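Local structure of hypothetical protein UNP Q5LQD5_SILPO (Silicibacter pomeroyi, 2IMH) at residues Leu163-Met168 with Leu180-Pro186; Ile7-Asp11 with Ala87-Gly93. The protein is of unknown function and belongs to the DUF1028 family, although it carries the name major pilin protein FimA. One frame throughout, in Å; residues are numbered along the deposited sequence. Where two conformers were deposited one is given.

Contact 1: residues Leu163-Met168 with Leu180-Pro186; sequences LLSAAM and LRIDYHP
Residues 165-168 and 180-182 run as antiparallel strands of one β-hairpin, their short axes 4.8 Å apart at closest approach, with 179° between their N-to-C directions. Ala-166/Ile-182 and Met-168/Leu-180 are hydrogen-bonded pairs (CA-CA 5.3 Å each), with Ala-167/Arg-181 the non-hydrogen-bonded pair between them (CA-CA 4.5 Å). The bonds are Ala-166 N to Ile-182 O, 3.0 Å, Ile-182 N to Ala-166 O, 2.9 Å, Met-168 N to Leu-180 O, 2.9 Å, and Leu-180 N to Met-168 O, 3.0 Å. Past Ile-182 the ladder ends as Asp-183 turns to phi/psi -84/-19; beyond it a single further bond, His-185 N to Leu-164 O, 2.8 Å, joins the segments. A water sits 2.7 Å from Leu-163 O and 2.9 Å from Pro-186 O, placed to donate to either.

Ala-167 CB meets Arg-181 CG at 3.8 Å on one face of the sheet. Arg-181 (m, t, p) reaches forward along its own chain, placing NE 2.9 Å from Asp-183 OD1 and NH2 2.8 Å from Asp-183 OD2 in a salt bridge. Farther out, Leu-164 CD2 touches Tyr-184 CE1 at 4.0 Å. Ser-165 (p) puts CB 3.1 Å from Ile-182 O, while its OG bonds to Ser-25 O and Val-28 N.

On the other side of residues 163-168 runs strand 16-23, where Leu-164 and Ser-165 both face Thr-23 in a classic β-bulge. Strand 175-182 is an edge strand of the six-stranded sheet; on the face of Met-168 and Leu-180, helix 142-155 covers the selenomethionine and helix 189-200 the leucine.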
loop_
_atom_site.group_PDB
_atom_site.type_symbol
_atom_site.label_atom_id
_atom_site.label_comp_id
_atom_site.label_asym_id
_atom_site.label_seq_id
_atom_site.Cartn_x
_atom_site.Cartn_y
_atom_site.Cartn_z
ATOM N N LEU A 163 -1.271 -0.047 -17.379
ATOM C CA LEU A 163 -1.136 0.726 -16.161
ATOM C C LEU A 163 -0.323 1.988 -16.435
ATOM O O LEU A 163 0.582 1.961 -17.272
ATOM C CB LEU A 163 -0.427 -0.115 -15.096
ATOM C CG LEU A 163 -1.160 -1.382 -14.627
ATOM C CD1 LEU A 163 -0.249 -2.281 -13.807
ATOM C CD2 LEU A 163 -2.405 -1.028 -13.830
ATOM N N LEU A 164 -0.633 3.068 -15.716
ATOM C CA LEU A 164 0.091 4.331 -15.868
ATOM C C LEU A 164 0.793 4.787 -14.585
ATOM O O LEU A 164 1.699 5.632 -14.648
ATOM C CB LEU A 164 -0.827 5.457 -16.368
ATOM C CG LEU A 164 -1.386 5.342 -17.788
ATOM C CD1 LEU A 164 -2.259 6.573 -18.068
ATOM C CD2 LEU A 164 -0.233 5.187 -18.810
ATOM N N SER A 165 0.385 4.248 -13.433
ATOM C CA SER A 165 1.060 4.612 -12.161
ATOM C C SER A 165 1.151 3.438 -11.195
ATOM O O SER A 165 0.342 2.500 -11.241
ATOM C CB SER A 165 0.382 5.817 -11.508
ATOM O OG SER A 165 -0.931 5.503 -11.025
ATOM N N ALA A 166 2.144 3.486 -10.320
ATOM C CA ALA A 166 2.342 2.446 -9.317
ATOM C C ALA A 166 2.972 3.098 -8.101
ATOM O O ALA A 166 3.632 4.141 -8.218
ATOM C CB ALA A 166 3.263 1.335 -9.856
ATOM N N ALA A 167 2.753 2.502 -6.929
ATOM C CA ALA A 167 3.348 3.015 -5.704
ATOM C C ALA A 167 3.493 1.945 -4.638
ATOM O O ALA A 167 2.811 0.906 -4.671
ATOM C CB ALA A 167 2.524 4.156 -5.155
HETATM N N MSE A 168 4.346 2.255 -3.667
HETATM C CA MSE A 168 4.518 1.422 -2.487
HETATM C C MSE A 168 4.683 2.332 -1.288
HETATM O O MSE A 168 5.190 3.455 -1.411
HETATM C CB MSE A 168 5.752 0.520 -2.615
HETATM C CG MSE A 168 5.836 -0.588 -1.566
HETATM SE SE MSE A 168 7.088 -2.011 -2.072
HETATM C CE MSE A 168 6.130 -2.570 -3.666
ATOM N N LEU A 180 7.353 5.367 -2.170
ATOM C CA LEU A 180 7.920 5.301 -3.519
ATOM C C LEU A 180 6.785 5.415 -4.509
ATOM O O LEU A 180 5.878 4.559 -4.528
ATOM C CB LEU A 180 8.661 3.978 -3.737
ATOM C CG LEU A 180 9.756 3.690 -2.699
ATOM C CD1 LEU A 180 10.368 2.303 -2.898
ATOM C CD2 LEU A 180 10.810 4.790 -2.662
ATOM N N ARG A 181 6.834 6.467 -5.321
ATOM C CA ARG A 181 5.750 6.749 -6.258
ATOM C C ARG A 181 6.235 6.930 -7.677
ATOM O O ARG A 181 7.181 7.685 -7.932
ATOM C CB ARG A 181 4.953 7.973 -5.801
ATOM C CG ARG A 181 3.982 7.616 -4.668
ATOM C CD ARG A 181 3.317 8.812 -4.067
ATOM N NE ARG A 181 2.699 9.699 -5.051
ATOM C CZ ARG A 181 2.031 10.795 -4.700
ATOM N NH1 ARG A 181 1.888 11.086 -3.409
ATOM N NH2 ARG A 181 1.508 11.589 -5.620
ATOM N N ILE A 182 5.606 6.188 -8.582
ATOM C CA ILE A 182 5.664 6.465 -10.013
ATOM C C ILE A 182 4.289 6.999 -10.379
ATOM O O ILE A 182 3.328 6.234 -10.485
ATOM C CB ILE A 182 5.974 5.179 -10.833
ATOM C CG1 ILE A 182 7.258 4.479 -10.326
ATOM C CG2 ILE A 182 6.066 5.499 -12.329
ATOM C CD1 ILE A 182 8.531 5.313 -10.431
ATOM N N ASP A 183 4.177 8.319 -10.518
ATOM C CA ASP A 183 2.848 8.934 -10.683
ATOM C C ASP A 183 2.381 8.900 -12.136
ATOM O O ASP A 183 1.181 9.050 -12.421
ATOM C CB ASP A 183 2.856 10.376 -10.164
ATOM C CG ASP A 183 2.709 10.461 -8.645
ATOM O OD1 ASP A 183 2.556 9.411 -7.964
ATOM O OD2 ASP A 183 2.776 11.604 -8.134
ATOM N N TYR A 184 3.331 8.713 -13.047
ATOM C CA TYR A 184 3.028 8.476 -14.463
ATOM C C TYR A 184 4.212 7.800 -15.144
ATOM O O TYR A 184 5.371 8.227 -14.992
ATOM C CB TYR A 184 2.685 9.785 -15.194
ATOM C CG TYR A 184 2.656 9.594 -16.696
ATOM C CD1 TYR A 184 1.542 9.028 -17.325
ATOM C CD2 TYR A 184 3.764 9.940 -17.484
ATOM C CE1 TYR A 184 1.519 8.834 -18.703
ATOM C CE2 TYR A 184 3.753 9.743 -18.872
ATOM C CZ TYR A 184 2.628 9.187 -19.466
ATOM O OH TYR A 184 2.594 8.988 -20.838
ATOM N N HIS A 185 3.927 6.735 -15.883
ATOM C CA HIS A 185 4.910 6.151 -16.799
ATOM C C HIS A 185 4.114 5.641 -17.987
ATOM O O HIS A 185 3.072 5.022 -17.780
ATOM C CB HIS A 185 5.687 5.002 -16.136
ATOM C CG HIS A 185 6.859 4.522 -16.940
ATOM N ND1 HIS A 185 6.736 3.628 -17.985
ATOM C CD2 HIS A 185 8.182 4.808 -16.842
ATOM C CE1 HIS A 185 7.933 3.386 -18.495
ATOM N NE2 HIS A 185 8.828 4.096 -17.824
ATOM N N PRO A 186 4.582 5.920 -19.225
ATOM C CA PRO A 186 3.798 5.621 -20.432
ATOM C C PRO A 186 3.520 4.136 -20.683
ATOM O O PRO A 186 2.496 3.797 -21.312
ATOM C CB PRO A 186 4.643 6.229 -21.569
ATOM C CG PRO A 186 6.023 6.298 -21.035
ATOM C CD PRO A 186 5.870 6.556 -19.551
HETATM O O HOH W 1 0.599 2.105 -19.935
HETATM O O HOH W 2 1.935 6.759 -7.677
#

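Contact 2: residues Ile7-Asp11 with Ala87-Gly93; sequences ILAHD and AAMDLLG
Residues 87-90 run nearly parallel to 7-11 (5° between directions), but at 7.5 Å between axes and with no hydrogen bond across: the two strands belong to different sheets stacked face to face. Ala-87 comes first, its CB 4.1 Å from Leu-8 CD1 (Leu-8 is m, t), and Ile-116 covers it too. Ala-88 points away. Met-89, a selenomethionine level with Leu-8 (CA-CA 6.9 Å), points in with chi1 and chi2 t and chi3 p, so that SE lies 3.4 Å from His-10 N and 3.9 Å from His-10 CB. This is the interface between two β-layers with helices outside, consistent with the αββα sandwich of Ntn-hydrolase-like folds. At Asp-90 a type I turn begins, closed by Gly-93 N to Asp-90 O, 3.0 Å; Leu-92 N to Asp-90 OD1, 2.9 Å, adds an Asx turn. With His-10 at chi1 t and chi2 54°, Leu-91 O lies over one face of its ring, 3.5 Å from His-10 CE1. Gly-93, at phi/psi 89/1, passes its CA 4.0 Å from His-10 CB.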
loop_
_atom_site.group_PDB
_atom_site.type_symbol
_atom_site.label_atom_id
_atom_site.label_comp_id
_atom_site.label_asym_id
_atom_site.label_seq_id
_atom_site.Cartn_x
_atom_site.Cartn_y
_atom_site.Cartn_z
ATOM N N ILE A 7 -2.733 -3.849 -2.568
ATOM C CA ILE A 7 -2.528 -4.878 -1.566
ATOM C C ILE A 7 -2.011 -4.192 -0.318
ATOM O O ILE A 7 -1.186 -3.296 -0.425
ATOM C CB ILE A 7 -1.543 -5.972 -2.038
ATOM C CG1 ILE A 7 -1.447 -7.091 -0.999
ATOM C CG2 ILE A 7 -0.171 -5.389 -2.448
ATOM C CD1 ILE A 7 -0.984 -8.390 -1.578
ATOM N N LEU A 8 -2.576 -4.559 0.830
ATOM C CA LEU A 8 -2.073 -4.128 2.150
ATOM C C LEU A 8 -1.550 -5.357 2.864
ATOM O O LEU A 8 -2.154 -6.427 2.785
ATOM C CB LEU A 8 -3.174 -3.486 2.990
ATOM C CG LEU A 8 -3.986 -2.364 2.326
ATOM C CD1 LEU A 8 -5.154 -1.911 3.219
ATOM C CD2 LEU A 8 -3.070 -1.208 1.947
ATOM N N ALA A 9 -0.450 -5.209 3.598
ATOM C CA ALA A 9 0.086 -6.360 4.318
ATOM C C ALA A 9 0.868 -5.950 5.547
ATOM O O ALA A 9 1.373 -4.835 5.622
ATOM C CB ALA A 9 0.988 -7.197 3.398
ATOM N N HIS A 10 0.951 -6.890 6.488
ATOM C CA HIS A 10 1.761 -6.798 7.699
ATOM C C HIS A 10 2.925 -7.784 7.546
ATOM O O HIS A 10 2.753 -8.880 6.989
ATOM C CB HIS A 10 0.843 -7.136 8.903
ATOM C CG HIS A 10 1.552 -7.482 10.181
ATOM N ND1 HIS A 10 2.503 -6.668 10.761
ATOM C CD2 HIS A 10 1.353 -8.504 11.051
ATOM C CE1 HIS A 10 2.912 -7.210 11.898
ATOM N NE2 HIS A 10 2.226 -8.319 12.097
ATOM N N ASP A 11 4.110 -7.378 7.994
ATOM C CA ASP A 11 5.285 -8.242 7.981
ATOM C C ASP A 11 5.552 -8.682 9.428
ATOM O O ASP A 11 6.181 -7.948 10.184
ATOM C CB ASP A 11 6.487 -7.472 7.439
ATOM C CG ASP A 11 7.744 -8.326 7.343
ATOM O OD1 ASP A 11 7.641 -9.500 6.962
ATOM O OD2 ASP A 11 8.837 -7.804 7.642
ATOM N N ALA A 87 -10.304 -0.517 1.784
ATOM C CA ALA A 87 -9.738 -1.670 2.463
ATOM C C ALA A 87 -8.887 -1.134 3.596
ATOM O O ALA A 87 -8.272 -0.062 3.482
ATOM C CB ALA A 87 -8.886 -2.483 1.519
ATOM N N ALA A 88 -8.870 -1.850 4.705
ATOM C CA ALA A 88 -8.114 -1.383 5.866
ATOM C C ALA A 88 -7.579 -2.573 6.609
ATOM O O ALA A 88 -8.244 -3.608 6.686
ATOM C CB ALA A 88 -8.998 -0.563 6.802
HETATM N N MSE A 89 -6.400 -2.413 7.203
HETATM C CA MSE A 89 -5.773 -3.512 7.914
HETATM C C MSE A 89 -5.184 -2.969 9.205
HETATM O O MSE A 89 -4.609 -1.888 9.198
HETATM C CB MSE A 89 -4.648 -4.127 7.052
HETATM C CG MSE A 89 -3.939 -5.286 7.718
HETATM SE SE MSE A 89 -2.133 -5.533 6.992
HETATM C CE MSE A 89 -1.282 -3.957 7.774
ATOM N N ASP A 90 -5.324 -3.701 10.311
ATOM C CA ASP A 90 -4.791 -3.240 11.589
ATOM C C ASP A 90 -3.358 -3.712 11.784
ATOM O O ASP A 90 -2.797 -4.365 10.904
ATOM C CB ASP A 90 -5.714 -3.600 12.779
ATOM C CG ASP A 90 -5.662 -5.078 13.194
ATOM O OD1 ASP A 90 -4.805 -5.861 12.720
ATOM O OD2 ASP A 90 -6.523 -5.446 14.049
ATOM N N LEU A 91 -2.770 -3.368 12.934
ATOM C CA LEU A 91 -1.342 -3.601 13.154
ATOM C C LEU A 91 -0.990 -5.069 13.326
ATOM O O LEU A 91 0.197 -5.430 13.280
ATOM C CB LEU A 91 -0.835 -2.794 14.359
ATOM C CG LEU A 91 -0.837 -1.276 14.197
ATOM C CD1 LEU A 91 -0.489 -0.634 15.537
ATOM C CD2 LEU A 91 0.168 -0.817 13.113
ATOM N N LEU A 92 -2.003 -5.920 13.492
ATOM C CA LEU A 92 -1.780 -7.358 13.582
ATOM C C LEU A 92 -2.285 -8.105 12.344
ATOM O O LEU A 92 -2.409 -9.341 12.363
ATOM C CB LEU A 92 -2.407 -7.925 14.865
ATOM C CG LEU A 92 -1.585 -7.643 16.135
ATOM C CD1 LEU A 92 -2.428 -7.771 17.386
ATOM C CD2 LEU A 92 -0.356 -8.557 16.186
ATOM N N GLY A 93 -2.589 -7.355 11.277
ATOM C CA GLY A 93 -2.875 -7.970 9.984
ATOM C C GLY A 93 -4.325 -8.336 9.738
ATOM O O GLY A 93 -4.652 -8.876 8.678
#

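How the contacts relate
Both contacts involve the six-stranded sheet, but in different ways. Contact 1 joins neighbouring strands within it, at an edge strand, and is partly exposed; contact 2 lies deeper and joins inner strand 4-11 to the four-stranded sheet. The chemistry follows: contact 1 is held mainly by backbone hydrogen bonds, with a few apolar touches, and its salt bridge lies within 180-186. No hydrogen bond crosses contact 2, which is side-chain packing plus a carbonyl over the His-10 ring. Their centres are 22 Å apart, on opposite sides of the chain's centre. Helix 142-155 packs on Met-168 of contact 1 and on the face of strand 4-11 turned away from contact 2, at Ile-7 and Ala-9.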